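Long-range contact in peptidoglycan synthetase penicillin-binding protein 3 (Bifidobacterium adolescentis, PDB 4YE5), which probably binds penicillin and, as a member of the transpeptidase family, is likely to cross-link peptidoglycan: residues Q175-T180 with R428-I433. Residues are numbered along the deposited sequence; the frame is centred on the assembly and turned at random.
Sequences QMENKT and RIIKSI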
# COMPACT_ATOMS: atom_id res chain seq x y z
N GLN A 175 8.30 5.16 -0.84
CA GLN A 175 8.82 5.27 -2.19
C GLN A 175 7.74 5.79 -3.14
O GLN A 175 7.97 6.72 -3.91
CB GLN A 175 9.32 3.91 -2.68
CG GLN A 175 9.62 3.86 -4.19
CD GLN A 175 10.14 2.50 -4.62
OE1 GLN A 175 10.54 1.69 -3.78
NE2 GLN A 175 10.11 2.23 -5.92
N MSE A 176 6.56 5.20 -3.07
CA MSE A 176 5.48 5.60 -3.98
C MSE A 176 5.11 7.07 -3.85
O MSE A 176 4.83 7.74 -4.84
CB MSE A 176 4.23 4.78 -3.71
CG MSE A 176 3.13 5.09 -4.67
SE MSE A 176 1.67 3.85 -4.35
CE MSE A 176 0.85 4.85 -2.96
N GLU A 177 5.08 7.56 -2.61
CA GLU A 177 4.67 8.93 -2.35
C GLU A 177 5.88 9.84 -2.10
O GLU A 177 5.74 10.91 -1.51
CB GLU A 177 3.76 8.96 -1.12
CG GLU A 177 2.42 8.26 -1.38
CD GLU A 177 1.70 8.90 -2.52
OE1 GLU A 177 1.41 10.12 -2.42
OE2 GLU A 177 1.48 8.21 -3.54
N ASN A 178 7.05 9.41 -2.56
CA ASN A 178 8.29 10.10 -2.24
C ASN A 178 8.30 11.56 -2.69
O ASN A 178 8.75 12.43 -1.95
CB ASN A 178 9.50 9.35 -2.81
CG ASN A 178 10.83 9.84 -2.22
OD1 ASN A 178 11.03 9.84 -1.01
ND2 ASN A 178 11.74 10.26 -3.10
N LYS A 179 7.80 11.81 -3.89
CA LYS A 179 7.82 13.17 -4.44
C LYS A 179 7.06 14.10 -3.51
O LYS A 179 7.59 15.12 -3.06
CB LYS A 179 7.24 13.20 -5.86
CG LYS A 179 7.47 14.54 -6.59
CD LYS A 179 7.15 14.38 -8.09
CE LYS A 179 6.95 15.71 -8.79
NZ LYS A 179 8.16 16.57 -8.76
N THR A 180 5.82 13.72 -3.21
CA THR A 180 4.96 14.45 -2.29
C THR A 180 5.59 14.61 -0.91
O THR A 180 5.61 15.71 -0.35
CB THR A 180 3.58 13.73 -2.15
OG1 THR A 180 2.93 13.69 -3.42
CG2 THR A 180 2.68 14.45 -1.18
N ARG A 428 -8.39 2.67 -4.38
CA ARG A 428 -7.65 3.81 -3.82
C ARG A 428 -6.97 3.42 -2.52
O ARG A 428 -7.57 2.76 -1.69
CB ARG A 428 -8.58 5.00 -3.56
CG ARG A 428 -7.83 6.28 -3.23
CD ARG A 428 -8.75 7.52 -3.24
NE ARG A 428 -9.76 7.43 -2.18
CZ ARG A 428 -10.27 8.47 -1.52
NH1 ARG A 428 -9.86 9.70 -1.78
NH2 ARG A 428 -11.18 8.27 -0.58
N ILE A 429 -5.72 3.84 -2.35
CA ILE A 429 -5.06 3.67 -1.07
C ILE A 429 -4.54 5.02 -0.52
O ILE A 429 -4.35 5.16 0.70
CB ILE A 429 -3.92 2.63 -1.14
CG1 ILE A 429 -3.50 2.19 0.27
CG2 ILE A 429 -2.75 3.17 -1.95
CD1 ILE A 429 -2.61 0.97 0.28
N ILE A 430 -4.33 5.99 -1.41
CA ILE A 430 -4.00 7.35 -0.98
C ILE A 430 -5.27 8.20 -0.95
O ILE A 430 -5.84 8.51 -1.98
CB ILE A 430 -2.96 8.02 -1.92
CG1 ILE A 430 -1.69 7.18 -2.03
CG2 ILE A 430 -2.63 9.43 -1.42
CD1 ILE A 430 -1.01 6.86 -0.70
N LYS A 431 -5.71 8.57 0.25
CA LYS A 431 -6.97 9.28 0.43
C LYS A 431 -6.80 10.79 0.20
O LYS A 431 -7.60 11.42 -0.51
CB LYS A 431 -7.49 9.01 1.84
CG LYS A 431 -8.62 9.88 2.35
CD LYS A 431 -9.15 9.26 3.63
CE LYS A 431 -10.15 10.14 4.32
NZ LYS A 431 -10.62 9.51 5.58
N SER A 432 -5.77 11.38 0.80
CA SER A 432 -5.56 12.82 0.66
C SER A 432 -4.12 13.26 0.87
O SER A 432 -3.28 12.50 1.37
CB SER A 432 -6.49 13.62 1.58
OG SER A 432 -6.23 13.36 2.94
N ILE A 433 -3.83 14.48 0.43
CA ILE A 433 -2.53 15.09 0.65
C ILE A 433 -2.76 16.45 1.31
O ILE A 433 -3.62 17.21 0.85
CB ILE A 433 -1.78 15.25 -0.68
CG1 ILE A 433 -1.42 13.87 -1.24
CG2 ILE A 433 -0.52 16.12 -0.50
CD1 ILE A 433 -0.84 13.91 -2.63
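Met176 and Glu177 meet Ile430, and Thr180 meets Ile433, tip to tip where two short helices, 172-176 and 178-182, lie against strand 430-434 of a mixed beta-sheet. The helical pair belongs to sequence typical of the penicillin-binding protein dimerisation domain and the strand to the transpeptidase region, so the contact joins chain parts 248 residues apart in this elongated protein, through side chains alone.

Met176, a selenomethionine, starts out extended, with CG anti to the backbone N (chi1 -177°), then bends at its last torsion. Its CE lands 3.6 Å from Ile430 CD1 and also touches the CG2 methyl of the buried Ile429, 4.1 Å away. Glu177, in the turn between the two helices, folds its chain at chi2 (-59°) and brings methylene and carboxylate together against the same Ile430: CG is 3.8 Å from Ile430 CD1, while OE2 lies 3.7 Å from Ile430 CG1. Both are van der Waals contacts; residues 428-433 offer the carboxylate no hydrogen bond.

Strand 214-217 lies beside 430-434 in the sheet, and its Val215 touches both Glu177 and Thr180. At Lys431 and Ser432, which both face Thr216, the strand forms a classic beta bulge. Beyond it Ile433 points back at the second helix, where Thr180 CG2 faces both of its methyls, 3.7 Å from Ile433 CG2 and 3.8 Å from Ile433 CD1.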